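Local coordinates for conserved protein (PDB 1T57), which is of unknown function but binds flavin mononucleotide and magnesium, and carries a domain related to the alpha/beta domain of pyruvate kinase, at residues E41-R46 with E70-N75. Residues are numbered along the deposited sequence; the frame is centred on the assembly and turned at random.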
ATOM      1  N   GLU A  41       1.349  38.209  15.447  1.00 45.55           N
ATOM      2  CA  GLU A  41       0.415  39.220  15.939  1.00 49.23           C
ATOM      3  C   GLU A  41      -1.011  38.710  15.827  1.00 47.93           C
ATOM      4  O   GLU A  41      -1.817  38.825  16.763  1.00 51.18           O
ATOM      5  CB  GLU A  41       0.531  40.527  15.148  1.00 55.22           C
ATOM      6  CG  GLU A  41       1.935  41.066  15.024  1.00 68.76           C
ATOM      7  CD  GLU A  41       1.959  42.544  14.703  1.00 77.12           C
ATOM      8  OE1 GLU A  41       1.119  42.992  13.886  1.00 75.81           O
ATOM      9  OE2 GLU A  41       2.826  43.249  15.271  1.00 85.34           O
ATOM     10  N   LEU A  42      -1.318  38.136  14.673  1.00 45.21           N
ATOM     11  CA  LEU A  42      -2.641  37.633  14.450  1.00 37.21           C
ATOM     12  C   LEU A  42      -3.017  36.556  15.443  1.00 40.42           C
ATOM     13  O   LEU A  42      -4.153  36.548  15.918  1.00 41.06           O
ATOM     14  CB  LEU A  42      -2.776  37.162  13.019  1.00 33.99           C
ATOM     15  CG  LEU A  42      -2.769  38.341  12.039  1.00 34.92           C
ATOM     16  CD1 LEU A  42      -2.880  37.825  10.626  1.00 36.67           C
ATOM     17  CD2 LEU A  42      -3.919  39.271  12.335  1.00 36.15           C
ATOM     18  N   VAL A  43      -2.083  35.670  15.804  1.00 37.05           N
ATOM     19  CA  VAL A  43      -2.439  34.629  16.773  1.00 43.08           C
ATOM     20  C   VAL A  43      -2.779  35.250  18.114  1.00 41.23           C
ATOM     21  O   VAL A  43      -3.724  34.808  18.780  1.00 40.39           O
ATOM     22  CB  VAL A  43      -1.317  33.550  17.039  1.00 45.42           C
ATOM     23  CG1 VAL A  43      -0.731  33.056  15.741  1.00 39.13           C
ATOM     24  CG2 VAL A  43      -0.260  34.094  17.981  1.00 50.70           C
ATOM     25  N   GLY A  44      -1.999  36.261  18.506  1.00 45.56           N
ATOM     26  CA  GLY A  44      -2.225  36.929  19.774  1.00 43.77           C
ATOM     27  C   GLY A  44      -3.678  37.328  19.864  1.00 46.09           C
ATOM     28  O   GLY A  44      -4.393  36.896  20.766  1.00 42.19           O
ATOM     29  N   GLU A  45      -4.117  38.118  18.884  1.00 50.31           N
ATOM     30  CA  GLU A  45      -5.486  38.616  18.830  1.00 52.35           C
ATOM     31  C   GLU A  45      -6.512  37.500  18.887  1.00 46.35           C
ATOM     32  O   GLU A  45      -7.419  37.528  19.717  1.00 48.42           O
ATOM     33  CB  GLU A  45      -5.677  39.450  17.557  1.00 69.14           C
ATOM     34  CG  GLU A  45      -6.794  40.482  17.613  1.00 90.97           C
ATOM     35  CD  GLU A  45      -6.900  41.288  16.326  1.00102.81           C
ATOM     36  OE1 GLU A  45      -7.317  42.466  16.394  1.00109.14           O
ATOM     37  OE2 GLU A  45      -6.567  40.743  15.252  1.00108.08           O
ATOM     38  N   ARG A  46      -6.375  36.512  18.009  1.00 44.69           N
ATOM     39  CA  ARG A  46      -7.331  35.418  17.967  1.00 39.04           C
ATOM     40  C   ARG A  46      -7.330  34.636  19.261  1.00 37.99           C
ATOM     41  O   ARG A  46      -8.367  34.117  19.670  1.00 36.09           O
ATOM     42  CB  ARG A  46      -7.045  34.482  16.791  1.00 40.10           C
ATOM     43  CG  ARG A  46      -7.956  33.293  16.744  1.00 38.85           C
ATOM     44  CD  ARG A  46      -9.377  33.673  16.390  1.00 40.72           C
ATOM     45  NE  ARG A  46      -9.588  33.648  14.953  1.00 49.56           N
ATOM     46  CZ  ARG A  46      -9.424  34.691  14.150  1.00 53.29           C
ATOM     47  NH1 ARG A  46      -9.047  35.863  14.638  1.00 54.96           N
ATOM     48  NH2 ARG A  46      -9.652  34.565  12.850  1.00 54.94           N
ATOM     49  N   GLU A  70       6.831  35.975  23.765  1.00 69.70           N
ATOM     50  CA  GLU A  70       6.755  37.367  24.214  1.00 72.23           C
ATOM     51  C   GLU A  70       5.443  38.082  23.934  1.00 71.50           C
ATOM     52  O   GLU A  70       5.235  39.193  24.415  1.00 74.40           O
ATOM     53  CB  GLU A  70       7.880  38.181  23.581  1.00 69.93           C
ATOM     54  CG  GLU A  70       9.161  38.155  24.367  1.00 70.16           C
ATOM     55  CD  GLU A  70      10.350  37.794  23.508  1.00 68.12           C
ATOM     56  OE1 GLU A  70      10.432  38.314  22.367  1.00 65.23           O
ATOM     57  OE2 GLU A  70      11.198  36.998  23.984  1.00 66.18           O
HETATM   58  N   MSE A  71       4.569  37.460  23.153  1.00 68.92           N
HETATM   59  CA  MSE A  71       3.291  38.070  22.806  1.00 68.81           C
HETATM   60  C   MSE A  71       2.109  37.269  23.283  1.00 63.46           C
HETATM   61  O   MSE A  71       0.976  37.751  23.282  1.00 63.83           O
HETATM   62  CB  MSE A  71       3.176  38.244  21.293  1.00 73.54           C
HETATM   63  CG  MSE A  71       3.845  39.486  20.771  1.00 83.01           C
HETATM   64 SE   MSE A  71       4.616  39.122  19.079  1.00100.55          SE
HETATM   65  CE  MSE A  71       3.022  39.256  18.023  1.00 94.27           C
ATOM     66  N   VAL A  72       2.363  36.037  23.688  1.00 58.37           N
ATOM     67  CA  VAL A  72       1.283  35.190  24.127  1.00 53.32           C
ATOM     68  C   VAL A  72       1.658  34.555  25.452  1.00 56.26           C
ATOM     69  O   VAL A  72       2.840  34.385  25.753  1.00 48.23           O
ATOM     70  CB  VAL A  72       1.003  34.107  23.063  1.00 50.31           C
ATOM     71  CG1 VAL A  72       0.692  34.773  21.719  1.00 47.39           C
ATOM     72  CG2 VAL A  72       2.221  33.185  22.915  1.00 48.69           C
ATOM     73  N   GLU A  73       0.651  34.216  26.247  1.00 56.93           N
ATOM     74  CA  GLU A  73       0.900  33.610  27.537  1.00 63.63           C
ATOM     75  C   GLU A  73       0.127  32.295  27.652  1.00 65.47           C
ATOM     76  O   GLU A  73      -0.921  32.122  27.015  1.00 63.55           O
ATOM     77  CB  GLU A  73       0.495  34.580  28.649  1.00 75.24           C
ATOM     78  CG  GLU A  73       1.259  35.907  28.622  1.00 93.05           C
ATOM     79  CD  GLU A  73       0.887  36.827  29.775  1.00103.85           C
ATOM     80  OE1 GLU A  73       0.831  36.333  30.924  1.00109.19           O
ATOM     81  OE2 GLU A  73       0.662  38.037  29.532  1.00110.00           O
ATOM     82  N   GLY A  74       0.654  31.374  28.458  1.00 62.01           N
ATOM     83  CA  GLY A  74       0.019  30.080  28.644  1.00 60.46           C
ATOM     84  C   GLY A  74       1.002  28.969  28.325  1.00 61.87           C
ATOM     85  O   GLY A  74       2.220  29.148  28.437  1.00 63.71           O
ATOM     86  N   ASN A  75       0.497  27.813  27.917  1.00 59.83           N
ATOM     87  CA  ASN A  75       1.401  26.725  27.599  1.00 57.00           C
ATOM     88  C   ASN A  75       1.876  26.792  26.161  1.00 56.46           C
ATOM     89  O   ASN A  75       1.093  26.624  25.227  1.00 55.51           O
ATOM     90  CB  ASN A  75       0.749  25.373  27.829  1.00 55.24           C
ATOM     91  CG  ASN A  75       1.749  24.247  27.744  1.00 52.70           C
ATOM     92  OD1 ASN A  75       1.478  23.209  27.161  1.00 50.91           O
ATOM     93  ND2 ASN A  75       2.919  24.454  28.330  1.00 53.12           N
TER
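With CG of the selenomethionine Met-71 set beside its backbone N (chi1 -83°) and the chain then bent at chi2 and chi3 (chi3 80°), the terminal methyl CE is laid against helix 36-50 at Glu-41. The approach to the helix backbone is tight, with Met-71 CE 3.2 Å from Glu-41 N. CA of Glu-41 is almost as near to CE, and the methyl also brushes the start of the glutamate side chain, Glu-41 CG lying 3.7 Å from Met-71 CE. The two side chains meet at a slant, and the extended chain of Glu-41 takes its carboxylate away from CE to a salt bridge with Arg-38. Glu-37 and Leu-40 of the same helix also touch Met-71.

Val-72, with CG1 anti to its carbonyl carbon (chi1 -57°), points this methyl at the helix, where Val-43 CG2 is 3.9 Å from Val-72 CG1; the two valines cross at about a right angle. Gly-44 supplies bare backbone beside them, its CA 4.1 Å from Val-72 CG1, and the nearest pair of CA atoms between the two backbones is here, Gly-44 CA and Val-72 CA being 5.9 Å apart. On the sheet side, Val-43 packs against Ile-169 and Ile-171 of strand 168-172.

The contact thus joins helix 36-50 to the loop that leads from helix 63-69 into strand 75-79 of the central mixed sheet. It lies apart from the FMN pocket, the flavin mononucleotide being about 12 Å from the side chain of Val-43. Methyl and aliphatic carbons meet one another and the backbone of Glu-41 and Gly-44 without a polar bond between the segments, which implies adhesion by dispersion and hydrophobic packing, buried at the valines and solvent-exposed at Met-71 and Glu-41.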